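PDB 6UTC: transcriptional activator ToxR from Vibrio vulnificus, which activates transcription from the inner membrane and carries a periplasmic sensor domain, the part described here, that interacts with ToxS and bile salts. Local coordinates for residues Ser14-Leu19 with Leu28-His33; Pro41-Cys46 with Leu73-Ile78; Ala59-Ile64 with Ile78-His83; Gln69-Ile74 with Arg91-Gln96. All blocks are in the same frame, centred on the assembly; numbering follows the deposited sequence. Where two conformers were deposited one is given.

Contact 1 of 4, residues Ser14-Leu19 with Leu28-His33; sequences SKFRLL and LTPLNH. With SO4 (sulfate ion), chain B.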
loop_
_atom_site.group_PDB
_atom_site.type_symbol
_atom_site.label_atom_id
_atom_site.label_comp_id
_atom_site.label_asym_id
_atom_site.label_seq_id
_atom_site.Cartn_x
_atom_site.Cartn_y
_atom_site.Cartn_z
ATOM N N SER A 14 -1.656 -14.868 -10.404
ATOM C CA SER A 14 -2.294 -13.665 -9.880
ATOM C C SER A 14 -2.886 -13.900 -8.491
ATOM O O SER A 14 -3.836 -13.227 -8.089
ATOM C CB SER A 14 -3.379 -13.169 -10.842
ATOM O OG SER A 14 -4.358 -14.166 -11.067
ATOM N N LYS A 15 -2.324 -14.866 -7.767
ATOM C CA LYS A 15 -2.712 -15.118 -6.387
ATOM C C LYS A 15 -1.817 -14.318 -5.455
ATOM O O LYS A 15 -0.619 -14.153 -5.716
ATOM C CB LYS A 15 -2.590 -16.605 -6.063
ATOM C CG LYS A 15 -3.552 -17.483 -6.852
ATOM C CD LYS A 15 -2.986 -18.881 -7.013
ATOM C CE LYS A 15 -3.583 -19.584 -8.219
ATOM N NZ LYS A 15 -2.610 -20.545 -8.812
ATOM N N PHE A 16 -2.411 -13.808 -4.376
ATOM C CA PHE A 16 -1.733 -12.932 -3.432
ATOM C C PHE A 16 -1.641 -13.576 -2.059
ATOM O O PHE A 16 -2.562 -14.283 -1.628
ATOM C CB PHE A 16 -2.498 -11.608 -3.310
ATOM C CG PHE A 16 -2.538 -10.824 -4.583
ATOM C CD1 PHE A 16 -1.429 -10.128 -5.022
ATOM C CD2 PHE A 16 -3.684 -10.801 -5.356
ATOM C CE1 PHE A 16 -1.461 -9.413 -6.202
ATOM C CE2 PHE A 16 -3.718 -10.084 -6.545
ATOM C CZ PHE A 16 -2.604 -9.396 -6.964
ATOM N N ARG A 17 -0.535 -13.319 -1.368
ATOM C CA ARG A 17 -0.405 -13.669 0.035
ATOM C C ARG A 17 -0.528 -12.402 0.870
ATOM O O ARG A 17 -0.183 -11.302 0.414
ATOM C CB ARG A 17 0.923 -14.382 0.329
ATOM C CG ARG A 17 2.195 -13.624 -0.050
ATOM C CD ARG A 17 3.435 -14.509 0.165
ATOM N NE ARG A 17 4.661 -13.858 -0.312
ATOM C CZ ARG A 17 5.391 -13.033 0.427
ATOM N NH1 ARG A 17 4.993 -12.741 1.656
ATOM N NH2 ARG A 17 6.488 -12.461 -0.059
ATOM N N LEU A 18 -1.045 -12.557 2.092
ATOM C CA LEU A 18 -1.316 -11.428 2.981
ATOM C C LEU A 18 -0.096 -11.125 3.836
ATOM O O LEU A 18 0.223 -11.880 4.761
ATOM C CB LEU A 18 -2.512 -11.738 3.875
ATOM C CG LEU A 18 -2.951 -10.648 4.860
ATOM C CD1 LEU A 18 -3.481 -9.428 4.160
ATOM C CD2 LEU A 18 -4.001 -11.222 5.807
ATOM N N LEU A 19 0.568 -10.001 3.550
ATOM C CA LEU A 19 1.648 -9.541 4.412
ATOM C C LEU A 19 1.130 -9.119 5.774
ATOM O O LEU A 19 1.734 -9.442 6.804
ATOM C CB LEU A 19 2.370 -8.374 3.759
ATOM C CG LEU A 19 3.112 -8.710 2.482
ATOM C CD1 LEU A 19 3.816 -7.479 1.941
ATOM C CD2 LEU A 19 4.126 -9.809 2.747
ATOM N N LEU A 28 -1.148 -6.900 0.526
ATOM C CA LEU A 28 -0.960 -8.131 -0.227
ATOM C C LEU A 28 0.264 -8.020 -1.115
ATOM O O LEU A 28 0.667 -6.920 -1.500
ATOM C CB LEU A 28 -2.157 -8.379 -1.143
ATOM C CG LEU A 28 -3.516 -8.503 -0.472
ATOM C CD1 LEU A 28 -4.613 -8.445 -1.527
ATOM C CD2 LEU A 28 -3.589 -9.803 0.308
ATOM N N THR A 29 0.849 -9.169 -1.443
ATOM C CA THR A 29 1.908 -9.222 -2.439
ATOM C C THR A 29 1.720 -10.511 -3.224
ATOM O O THR A 29 1.131 -11.461 -2.701
ATOM C CB THR A 29 3.302 -9.131 -1.784
ATOM O OG1 THR A 29 4.303 -8.887 -2.775
ATOM C CG2 THR A 29 3.675 -10.387 -1.031
ATOM N N PRO A 30 2.161 -10.570 -4.479
ATOM C CA PRO A 30 2.038 -11.828 -5.221
ATOM C C PRO A 30 2.669 -12.983 -4.449
ATOM O O PRO A 30 3.657 -12.815 -3.729
ATOM C CB PRO A 30 2.776 -11.539 -6.536
ATOM C CG PRO A 30 2.615 -10.059 -6.714
ATOM C CD PRO A 30 2.742 -9.501 -5.313
ATOM N N LEU A 31 2.075 -14.171 -4.613
ATOM C CA LEU A 31 2.419 -15.347 -3.809
ATOM C C LEU A 31 3.918 -15.539 -3.673
ATOM O O LEU A 31 4.440 -15.736 -2.570
ATOM C CB LEU A 31 1.811 -16.600 -4.440
ATOM C CG LEU A 31 2.210 -17.913 -3.764
ATOM C CD1 LEU A 31 1.674 -17.968 -2.340
ATOM C CD2 LEU A 31 1.695 -19.089 -4.577
ATOM N N ASN A 32 4.629 -15.506 -4.792
ATOM C CA ASN A 32 6.046 -15.805 -4.767
ATOM C C ASN A 32 6.929 -14.572 -4.854
ATOM O O ASN A 32 8.137 -14.700 -5.086
ATOM C CB ASN A 32 6.384 -16.843 -5.834
ATOM C CG ASN A 32 5.837 -18.210 -5.480
ATOM O OD1 ASN A 32 6.097 -18.711 -4.393
ATOM N ND2 ASN A 32 5.042 -18.775 -6.358
ATOM N N HIS A 33 6.366 -13.385 -4.649
ATOM C CA HIS A 33 7.186 -12.192 -4.621
ATOM C C HIS A 33 8.238 -12.314 -3.517
ATOM O O HIS A 33 7.978 -12.891 -2.464
ATOM C CB HIS A 33 6.294 -10.982 -4.364
ATOM C CG HIS A 33 6.981 -9.680 -4.587
ATOM N ND1 HIS A 33 7.814 -9.101 -3.652
ATOM C CD2 HIS A 33 6.961 -8.839 -5.648
ATOM C CE1 HIS A 33 8.293 -7.968 -4.136
ATOM N NE2 HIS A 33 7.789 -7.784 -5.347
HETATM S S SO4 B . 7.717 -11.571 3.537
HETATM O O1 SO4 B . 8.377 -12.837 3.225
HETATM O O2 SO4 B . 7.311 -10.907 2.302
HETATM O O3 SO4 B . 8.688 -10.709 4.222
HETATM O O4 SO4 B . 6.566 -11.830 4.392
#
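Arg17 reaches across its strand partner Thr29 to bind the turn beyond it. Its CG stands between the backbone N and the carbonyl carbon (chi1 57°), which puts Arg17 CG 3.7 Å from Thr29 CG2; from CG to NE it runs extended, beside the threonine and pointing the same way. Thr29 CG2 lies over the centre of one guanidinium face, 3.5 Å from Arg17 CZ, while Thr29 OG1 turns to Ala65 O on strand 62-67. Arg17 NH2 gives His33 O a bond of 2.9 Å, the acceptor in the guanidinium plane but the donor above the carbonyl plane, and NE makes a weak bond to Leu31 O.

Behind this, strands 16-22 and 25-30 form an antiparallel hairpin in which Arg17 and Thr29 are a hydrogen-bonded pair, Arg17 N to Thr29 O 2.8 Å. Leu31 N, of the second residue of the type I turn 30-33, bonds Lys15 O. Away from the Arg17 side, Leu18 CD1 meets Leu28 CD2 at 3.9 Å, and Phe16 sets its ring edge, at CD1, 3.7 Å from Pro30 N. Proline is tolerated here because a non-hydrogen-bonded pair asks for no N-H toward strand 16-22.

A sulfate, probably from the crystallisation liquor, accepts from Arg17 NH1 and NH2 through O2, and also from Leu36 N and Gln37 N. One arginine thus joins turn carbonyls to an anion, so its charge is probably balanced by both.

Contact 2 of 4, residues Pro41-Cys46 with Leu73-Ile78; sequences PSIRQC and LILNYI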
loop_
_atom_site.group_PDB
_atom_site.type_symbol
_atom_site.label_atom_id
_atom_site.label_comp_id
_atom_site.label_asym_id
_atom_site.label_seq_id
_atom_site.Cartn_x
_atom_site.Cartn_y
_atom_site.Cartn_z
ATOM N N PRO A 41 7.296 -0.978 8.275
ATOM C CA PRO A 41 7.038 0.299 8.951
ATOM C C PRO A 41 6.681 1.411 7.984
ATOM O O PRO A 41 5.801 2.229 8.285
ATOM C CB PRO A 41 8.340 0.558 9.719
ATOM C CG PRO A 41 8.879 -0.789 9.963
ATOM C CD PRO A 41 8.581 -1.558 8.703
ATOM N N SER A 42 7.324 1.442 6.811
ATOM C CA SER A 42 6.974 2.428 5.795
ATOM C C SER A 42 5.589 2.172 5.236
ATOM O O SER A 42 4.817 3.115 5.045
ATOM C CB SER A 42 7.965 2.387 4.638
ATOM O OG SER A 42 9.271 2.706 5.073
ATOM N N ILE A 43 5.273 0.907 4.940
ATOM C CA ILE A 43 3.948 0.586 4.419
ATOM C C ILE A 43 2.875 0.991 5.416
ATOM O O ILE A 43 1.849 1.563 5.040
ATOM C CB ILE A 43 3.851 -0.904 4.039
ATOM C CG1 ILE A 43 4.768 -1.233 2.857
ATOM C CG2 ILE A 43 2.410 -1.256 3.679
ATOM C CD1 ILE A 43 4.899 -2.726 2.615
ATOM N N ARG A 44 3.090 0.698 6.704
ATOM C CA ARG A 44 2.093 1.050 7.710
ATOM C C ARG A 44 1.874 2.553 7.772
ATOM O O ARG A 44 0.736 3.019 7.888
ATOM C CB ARG A 44 2.501 0.507 9.082
ATOM C CG ARG A 44 2.436 -1.012 9.182
ATOM C CD ARG A 44 3.017 -1.480 10.498
ATOM N NE ARG A 44 3.259 -2.922 10.499
ATOM C CZ ARG A 44 4.423 -3.482 10.784
ATOM N NH1 ARG A 44 5.479 -2.744 11.120
ATOM N NH2 ARG A 44 4.538 -4.803 10.732
ATOM N N GLN A 45 2.951 3.330 7.700
ATOM C CA GLN A 45 2.795 4.777 7.706
ATOM C C GLN A 45 2.040 5.243 6.475
ATOM O O GLN A 45 1.166 6.112 6.564
ATOM C CB GLN A 45 4.154 5.466 7.789
ATOM C CG GLN A 45 4.062 6.996 7.772
ATOM C CD GLN A 45 3.544 7.572 9.078
ATOM O OE1 GLN A 45 3.106 6.839 9.973
ATOM N NE2 GLN A 45 3.598 8.893 9.201
ATOM N N CYS A 46 2.356 4.665 5.319
ATOM C CA CYS A 46 1.678 5.036 4.082
ATOM C C CYS A 46 0.184 4.738 4.162
ATOM O O CYS A 46 -0.646 5.581 3.812
ATOM C CB CYS A 46 2.325 4.302 2.911
ATOM S SG CYS A 46 1.852 4.947 1.287
ATOM N N LEU A 73 9.666 1.016 -3.674
ATOM C CA LEU A 73 8.540 0.108 -3.500
ATOM C C LEU A 73 7.321 0.678 -4.214
ATOM O O LEU A 73 7.083 1.890 -4.173
ATOM C CB LEU A 73 8.228 -0.038 -2.006
ATOM C CG LEU A 73 7.125 -1.046 -1.647
ATOM C CD1 LEU A 73 7.679 -2.469 -1.722
ATOM C CD2 LEU A 73 6.545 -0.786 -0.271
ATOM N N ILE A 74 6.560 -0.191 -4.881
ATOM C CA ILE A 74 5.308 0.178 -5.528
ATOM C C ILE A 74 4.158 -0.250 -4.631
ATOM O O ILE A 74 4.108 -1.405 -4.184
ATOM C CB ILE A 74 5.190 -0.489 -6.907
ATOM C CG1 ILE A 74 6.466 -0.276 -7.727
ATOM C CG2 ILE A 74 3.962 0.020 -7.634
ATOM C CD1 ILE A 74 6.835 1.181 -7.911
ATOM N N LEU A 75 3.235 0.670 -4.356
ATOM C CA LEU A 75 2.010 0.352 -3.627
ATOM C C LEU A 75 0.816 0.696 -4.503
ATOM O O LEU A 75 0.679 1.840 -4.950
ATOM C CB LEU A 75 1.928 1.150 -2.327
ATOM C CG LEU A 75 2.978 0.796 -1.280
ATOM C CD1 LEU A 75 2.932 1.769 -0.109
ATOM C CD2 LEU A 75 2.795 -0.627 -0.792
ATOM N N ASN A 76 -0.039 -0.282 -4.745
ATOM C CA ASN A 76 -1.241 -0.087 -5.545
ATOM C C ASN A 76 -2.447 -0.182 -4.617
ATOM O O ASN A 76 -2.779 -1.272 -4.131
ATOM C CB ASN A 76 -1.302 -1.115 -6.671
ATOM C CG ASN A 76 -0.592 -0.631 -7.926
ATOM O OD1 ASN A 76 -1.117 0.215 -8.652
ATOM N ND2 ASN A 76 0.601 -1.121 -8.163
ATOM N N TYR A 77 -3.078 0.959 -4.362
ATOM C CA TYR A 77 -4.271 1.014 -3.527
ATOM C C TYR A 77 -5.495 0.709 -4.370
ATOM O O TYR A 77 -5.734 1.374 -5.388
ATOM C CB TYR A 77 -4.400 2.405 -2.920
ATOM C CG TYR A 77 -3.480 2.630 -1.749
ATOM C CD1 TYR A 77 -3.865 2.261 -0.475
ATOM C CD2 TYR A 77 -2.227 3.194 -1.922
ATOM C CE1 TYR A 77 -3.034 2.453 0.611
ATOM C CE2 TYR A 77 -1.382 3.393 -0.836
ATOM C CZ TYR A 77 -1.805 3.024 0.422
ATOM O OH TYR A 77 -0.970 3.216 1.509
ATOM N N ILE A 78 -6.260 -0.287 -3.950
ATOM C CA ILE A 78 -7.448 -0.726 -4.664
ATOM C C ILE A 78 -8.661 -0.441 -3.794
ATOM O O ILE A 78 -8.685 -0.790 -2.604
ATOM C CB ILE A 78 -7.351 -2.211 -5.047
ATOM C CG1 ILE A 78 -6.179 -2.414 -6.014
ATOM C CG2 ILE A 78 -8.663 -2.684 -5.669
ATOM C CD1 ILE A 78 -5.763 -3.858 -6.212
#
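Cys46 on helix 40-52 meets Leu75 and Tyr77 of strand 72-78. Its CB points at the strand and lies 4.0 Å from Leu75 CD1 and 3.7 Å from Tyr77 OH. Having SG anti to the backbone N (chi1 -166°) carries the sulfur on toward the same two side chains, where SG is 3.6 Å from Leu75 CD1 and 3.3 Å from Tyr77 OH. It sits at the edge of the tyrosine ring, 85° off the ring normal and 5.3 Å from the centroid, a sulfur-aromatic contact. Beyond SG the chain continues covalently, through the disulfide to Cys103 SG near the C terminus.

This is the buried core of an alpha/beta domain: the helix packs on a mixed five-stranded sheet, the axis of 41-46 lying at 34° to that of 73-78, and the disulfide fastens the C-terminal end to that helix. Apolar, branched residues fill the interface one turn earlier. Ile43 CG1 touches Leu73 CD2 at 3.6 Å, the two side chains crossing at about a right angle, and the same CG1 is 4.2 Å from Leu75 CD2. Leucine suits the strand positions because its two methyls can serve different neighbours: Leu75 gives CD1 to the cysteine and CD2 to the isoleucine. Tyr77 is also stacked on Tyr50 of the helix.

Contact 3 of 4, residues Ala59-Ile64 with Ile78-His83; sequences APVKVI and IHTLPH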
loop_
_atom_site.group_PDB
_atom_site.type_symbol
_atom_site.label_atom_id
_atom_site.label_comp_id
_atom_site.label_asym_id
_atom_site.label_seq_id
_atom_site.Cartn_x
_atom_site.Cartn_y
_atom_site.Cartn_z
ATOM N N ALA A 59 -12.526 4.047 1.840
ATOM C CA ALA A 59 -11.318 3.410 2.344
ATOM C C ALA A 59 -10.888 2.326 1.360
ATOM O O ALA A 59 -11.736 1.629 0.794
ATOM C CB ALA A 59 -11.572 2.772 3.707
ATOM N N PRO A 60 -9.591 2.167 1.112
ATOM C CA PRO A 60 -9.170 1.116 0.189
ATOM C C PRO A 60 -9.431 -0.239 0.814
ATOM O O PRO A 60 -9.381 -0.407 2.036
ATOM C CB PRO A 60 -7.667 1.370 0.032
ATOM C CG PRO A 60 -7.279 1.990 1.334
ATOM C CD PRO A 60 -8.440 2.881 1.691
ATOM N N VAL A 61 -9.747 -1.205 -0.050
ATOM C CA VAL A 61 -9.906 -2.593 0.368
ATOM C C VAL A 61 -8.544 -3.221 0.609
ATOM O O VAL A 61 -8.320 -3.934 1.598
ATOM C CB VAL A 61 -10.691 -3.374 -0.709
ATOM C CG1 VAL A 61 -10.827 -4.842 -0.315
ATOM C CG2 VAL A 61 -12.058 -2.740 -0.975
ATOM N N LYS A 62 -7.608 -2.960 -0.288
ATOM C CA LYS A 62 -6.328 -3.628 -0.246
ATOM C C LYS A 62 -5.296 -2.717 -0.858
ATOM O O LYS A 62 -5.614 -1.750 -1.560
ATOM C CB LYS A 62 -6.366 -4.974 -0.972
ATOM C CG LYS A 62 -6.848 -4.908 -2.381
ATOM C CD LYS A 62 -7.349 -6.289 -2.798
ATOM C CE LYS A 62 -8.051 -6.261 -4.139
ATOM N NZ LYS A 62 -8.637 -7.600 -4.430
ATOM N N VAL A 63 -4.049 -3.033 -0.555
ATOM C CA VAL A 63 -2.899 -2.391 -1.165
ATOM C C VAL A 63 -1.942 -3.496 -1.578
ATOM O O VAL A 63 -1.628 -4.391 -0.778
ATOM C CB VAL A 63 -2.246 -1.318 -0.263
ATOM C CG1 VAL A 63 -1.702 -1.893 1.017
ATOM C CG2 VAL A 63 -1.167 -0.555 -1.027
ATOM N N ILE A 64 -1.551 -3.487 -2.844
ATOM C CA ILE A 64 -0.641 -4.487 -3.384
ATOM C C ILE A 64 0.751 -3.887 -3.360
ATOM O O ILE A 64 1.000 -2.848 -3.987
ATOM C CB ILE A 64 -1.010 -4.886 -4.820
ATOM C CG1 ILE A 64 -2.518 -5.115 -4.963
ATOM C CG2 ILE A 64 -0.161 -6.094 -5.273
ATOM C CD1 ILE A 64 -3.064 -6.182 -4.108
ATOM N N ILE A 78 -6.260 -0.287 -3.950
ATOM C CA ILE A 78 -7.448 -0.726 -4.664
ATOM C C ILE A 78 -8.661 -0.441 -3.794
ATOM O O ILE A 78 -8.685 -0.790 -2.604
ATOM C CB ILE A 78 -7.351 -2.211 -5.047
ATOM C CG1 ILE A 78 -6.179 -2.414 -6.014
ATOM C CG2 ILE A 78 -8.663 -2.684 -5.669
ATOM C CD1 ILE A 78 -5.763 -3.858 -6.212
ATOM N N HIS A 79 -9.640 0.223 -4.381
ATOM C CA HIS A 79 -10.876 0.583 -3.704
ATOM C C HIS A 79 -12.010 -0.340 -4.132
ATOM O O HIS A 79 -11.875 -1.166 -5.034
ATOM C CB HIS A 79 -11.202 2.047 -4.004
ATOM C CG HIS A 79 -10.218 2.997 -3.404
ATOM N ND1 HIS A 79 -10.487 3.731 -2.269
ATOM C CD2 HIS A 79 -8.945 3.293 -3.753
ATOM C CE1 HIS A 79 -9.420 4.446 -1.953
ATOM N NE2 HIS A 79 -8.470 4.194 -2.832
ATOM N N THR A 80 -13.151 -0.197 -3.461
ATOM C CA THR A 80 -14.345 -0.855 -3.964
ATOM C C THR A 80 -14.647 -0.327 -5.365
ATOM O O THR A 80 -14.244 0.779 -5.736
ATOM C CB THR A 80 -15.537 -0.579 -3.042
ATOM O OG1 THR A 80 -15.821 0.820 -3.046
ATOM C CG2 THR A 80 -15.256 -1.049 -1.612
ATOM N N LEU A 81 -15.344 -1.138 -6.160
ATOM C CA LEU A 81 -15.632 -0.735 -7.536
ATOM C C LEU A 81 -16.315 0.626 -7.653
ATOM O O LEU A 81 -15.904 1.421 -8.515
ATOM C CB LEU A 81 -16.370 -1.852 -8.290
ATOM C CG LEU A 81 -15.459 -3.031 -8.648
ATOM C CD1 LEU A 81 -16.286 -4.226 -9.086
ATOM C CD2 LEU A 81 -14.453 -2.640 -9.728
ATOM N N PRO A 82 -17.313 0.975 -6.837
ATOM C CA PRO A 82 -17.897 2.321 -6.954
ATOM C C PRO A 82 -16.912 3.430 -6.683
ATOM O O PRO A 82 -17.169 4.578 -7.068
ATOM C CB PRO A 82 -19.022 2.321 -5.909
ATOM C CG PRO A 82 -19.294 0.894 -5.640
ATOM C CD PRO A 82 -18.005 0.166 -5.820
ATOM N N HIS A 83 -15.802 3.138 -6.004
ATOM C CA HIS A 83 -14.786 4.138 -5.715
ATOM C C HIS A 83 -13.489 3.864 -6.460
ATOM O O HIS A 83 -12.429 4.367 -6.068
ATOM C CB HIS A 83 -14.575 4.270 -4.210
ATOM C CG HIS A 83 -15.792 4.766 -3.498
ATOM N ND1 HIS A 83 -16.204 6.079 -3.567
ATOM C CD2 HIS A 83 -16.709 4.120 -2.741
ATOM C CE1 HIS A 83 -17.315 6.224 -2.865
ATOM N NE2 HIS A 83 -17.641 5.052 -2.353
HETATM O O HOH W 1 -13.162 2.103 -1.438
#
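Lys62 and Ile78 meet because Lys62 CG stands between its backbone N and carbonyl carbon (chi1 55°), while Ile78 CG1, in the conformer described, lies anti to its carbonyl carbon (chi1 -63°). Lys62 CG comes 3.8 Å from Ile78 CB, and the lysine chain, extended beyond CG, crosses the isoleucine obliquely, its CE also reaching Ile78 CG2 and CD1. Ile78 CD1 then touches Ile64 CG1 at 3.7 Å. Lysine suits this partly exposed face, since its methylenes can pack while its ammonium end lies beyond them.

The backbone here forms a classic beta bulge: two residues of one strand, Val61 and Lys62, stand opposite the single Ile78 of the other. Ile78 O accepts a 2.8 Å bond from Val61 N and a weak one from Lys62 N, and Ile78 N returns a nearly straight bond (176°) to Lys62 O. From within the bulge, Val61 CG2, in the conformer described, meets Thr80 CG2.

His79 lies beside Pro60, whose CB is 4.2 Å from the imidazole centroid and over the ring face, a CH-pi contact. Proline offers a rigid apolar surface for the ring, and His79 NE2 bonds Tyr50 OH on helix 40-52. A water donates to Ala59 O, accepts from Thr80 N and is hydrogen-bonded to His79 ND1 (3.2 Å). Strand pairing thus gives way to a water bridge as the chains part, the water satisfying backbone groups and the imidazole.

Contact 4 of 4, residues Gln69-Ile74 with Arg91-Gln96; sequences QGNQLI and RIFSEQ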
loop_
_atom_site.group_PDB
_atom_site.type_symbol
_atom_site.label_atom_id
_atom_site.label_comp_id
_atom_site.label_asym_id
_atom_site.label_seq_id
_atom_site.Cartn_x
_atom_site.Cartn_y
_atom_site.Cartn_z
ATOM N N GLN A 69 13.132 -4.410 -3.838
ATOM C CA GLN A 69 14.408 -5.105 -3.705
ATOM C C GLN A 69 15.573 -4.132 -3.778
ATOM O O GLN A 69 16.640 -4.404 -3.210
ATOM C CB GLN A 69 14.479 -6.253 -4.712
ATOM C CG GLN A 69 13.217 -7.129 -4.639
ATOM C CD GLN A 69 12.979 -7.714 -3.250
ATOM O OE1 GLN A 69 13.762 -8.525 -2.778
ATOM N NE2 GLN A 69 11.900 -7.303 -2.595
ATOM N N GLY A 70 15.375 -2.994 -4.427
ATOM C CA GLY A 70 16.237 -1.840 -4.307
ATOM C C GLY A 70 15.639 -0.826 -3.356
ATOM O O GLY A 70 15.051 -1.179 -2.327
ATOM N N ASN A 71 15.740 0.450 -3.714
ATOM C CA ASN A 71 15.303 1.510 -2.819
ATOM C C ASN A 71 13.900 2.023 -3.123
ATOM O O ASN A 71 13.494 3.033 -2.547
ATOM C CB ASN A 71 16.308 2.667 -2.799
ATOM C CG ASN A 71 16.440 3.356 -4.141
ATOM O OD1 ASN A 71 15.756 3.020 -5.106
ATOM N ND2 ASN A 71 17.337 4.336 -4.207
ATOM N N GLN A 72 13.153 1.345 -3.994
ATOM C CA GLN A 72 11.832 1.799 -4.414
ATOM C C GLN A 72 10.812 0.679 -4.256
ATOM O O GLN A 72 11.064 -0.461 -4.665
ATOM C CB GLN A 72 11.849 2.274 -5.867
ATOM C CG GLN A 72 10.589 3.004 -6.272
ATOM C CD GLN A 72 10.773 3.868 -7.513
ATOM O OE1 GLN A 72 9.797 4.341 -8.097
ATOM N NE2 GLN A 72 12.023 4.071 -7.923
ATOM N N LEU A 73 9.666 1.016 -3.674
ATOM C CA LEU A 73 8.540 0.108 -3.500
ATOM C C LEU A 73 7.321 0.678 -4.214
ATOM O O LEU A 73 7.083 1.890 -4.173
ATOM C CB LEU A 73 8.228 -0.038 -2.006
ATOM C CG LEU A 73 7.125 -1.046 -1.647
ATOM C CD1 LEU A 73 7.679 -2.469 -1.722
ATOM C CD2 LEU A 73 6.545 -0.786 -0.271
ATOM N N ILE A 74 6.560 -0.191 -4.881
ATOM C CA ILE A 74 5.308 0.178 -5.528
ATOM C C ILE A 74 4.158 -0.250 -4.631
ATOM O O ILE A 74 4.108 -1.405 -4.184
ATOM C CB ILE A 74 5.190 -0.489 -6.907
ATOM C CG1 ILE A 74 6.466 -0.276 -7.727
ATOM C CG2 ILE A 74 3.962 0.020 -7.634
ATOM C CD1 ILE A 74 6.835 1.181 -7.911
ATOM N N ARG A 91 4.664 5.291 -5.447
ATOM C CA ARG A 91 6.034 4.814 -5.348
ATOM C C ARG A 91 6.672 5.467 -4.134
ATOM O O ARG A 91 6.610 6.692 -3.974
ATOM C CB ARG A 91 6.815 5.161 -6.613
ATOM C CG ARG A 91 6.107 4.705 -7.887
ATOM C CD ARG A 91 5.729 5.878 -8.782
ATOM N NE ARG A 91 4.538 5.604 -9.591
ATOM C CZ ARG A 91 4.517 4.784 -10.637
ATOM N NH1 ARG A 91 5.620 4.142 -11.001
ATOM N NH2 ARG A 91 3.393 4.602 -11.320
ATOM N N ILE A 92 7.254 4.660 -3.260
ATOM C CA ILE A 92 7.928 5.196 -2.091
ATOM C C ILE A 92 9.374 4.734 -2.099
ATOM O O ILE A 92 9.708 3.668 -2.621
ATOM C CB ILE A 92 7.221 4.851 -0.762
ATOM C CG1 ILE A 92 7.248 3.346 -0.512
ATOM C CG2 ILE A 92 5.782 5.377 -0.766
ATOM C CD1 ILE A 92 6.698 2.962 0.844
ATOM N N PHE A 93 10.239 5.556 -1.520
ATOM C CA PHE A 93 11.658 5.265 -1.451
ATOM C C PHE A 93 12.043 4.898 -0.028
ATOM O O PHE A 93 11.378 5.289 0.934
ATOM C CB PHE A 93 12.481 6.458 -1.942
ATOM C CG PHE A 93 12.335 6.711 -3.412
ATOM C CD1 PHE A 93 11.255 7.423 -3.901
ATOM C CD2 PHE A 93 13.261 6.206 -4.311
ATOM C CE1 PHE A 93 11.106 7.647 -5.259
ATOM C CE2 PHE A 93 13.122 6.425 -5.671
ATOM C CZ PHE A 93 12.042 7.149 -6.146
ATOM N N SER A 94 13.116 4.119 0.097
ATOM C CA SER A 94 13.561 3.703 1.422
ATOM C C SER A 94 14.140 4.877 2.204
ATOM O O SER A 94 13.796 5.089 3.373
ATOM C CB SER A 94 14.579 2.569 1.305
ATOM O OG SER A 94 15.655 2.948 0.472
ATOM N N GLU A 95 15.013 5.661 1.569
ATOM C CA GLU A 95 15.700 6.732 2.284
ATOM C C GLU A 95 14.824 7.975 2.417
ATOM O O GLU A 95 14.735 8.566 3.499
ATOM C CB GLU A 95 17.027 7.066 1.595
ATOM C CG GLU A 95 18.055 5.941 1.650
ATOM C CD GLU A 95 19.328 6.271 0.890
ATOM O OE1 GLU A 95 19.357 7.310 0.197
ATOM O OE2 GLU A 95 20.301 5.492 0.984
ATOM N N GLN A 96 14.173 8.385 1.329
ATOM C CA GLN A 96 13.358 9.592 1.352
ATOM C C GLN A 96 12.224 9.455 2.364
ATOM O O GLN A 96 11.810 8.352 2.732
ATOM C CB GLN A 96 12.805 9.886 -0.043
ATOM C CG GLN A 96 13.878 10.020 -1.118
ATOM C CD GLN A 96 13.333 10.561 -2.425
ATOM O OE1 GLN A 96 12.321 11.262 -2.448
ATOM N NE2 GLN A 96 14.004 10.235 -3.526
#
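Gln72 lies alongside Phe93, the two side chains pointing the same way from a non-hydrogen-bonded antiparallel pair. Gln72 CG is over one ring face, offset toward the rim, and NE2 approaches Phe93 CE2 at 3.4 Å with amide and ring planes 40° apart. On the opposite face Gln96 NE2 stands over the rim. Gln72 OE1 lies against the aliphatic base of Arg91, 3.4 Å from its CB, while Arg91 CG touches Ile74 CD1 at 3.6 Å. Long, flexible side chains suit this outer face, where methylenes can pack and polar ends remain near the surface.

Gln72 CG is anti to its backbone N (chi1 -169°), and the chain is extended beyond it, which keeps the amide beside the ring. Backbone bonds fix the pairing underneath: Leu73 and Ile92 exchange two, Leu73 N to Ile92 O and Ile92 N to Leu73 O, both 2.9 Å. Past the strand ends Ser94 N still donates to Asn71 O, and Ser94 OG lies 3.3 Å from Asn71 CB.

The other face is apolar. There Leu73 CB meets Ile92 CG1 at 3.8 Å, and Ile92 continues to Ser42 on helix 40-52 and to Leu99 and Ile102 on helix 99-102, so this hairpin of strands 72-78 and 88-93 lies with its inner face against both helices.

From the N terminus, contact 1 closes first, folding strand 16-22 back on strand 25-30 as a hairpin complete before the others open. Contact 2 opens next, on helix 40-52, and is closed by strand 72-78. Contact 3 crosses it: 59-64 lies between the segments of contact 2, and 78-83 begins at the Ile78 they share. Contact 4 opens on 69-74, overlapping contact 2 at Leu73 and Ile74, also crosses contact 3, and closes the hairpin with edge strand 88-93. Contacts 1 and 3 touch where strands 25-30 and 62-67 adjoin. Contacts 3 and 4, centres about 22 Å apart, lie on opposite sides of the chain's centre, with contact 2 joining the helix to their common sheet.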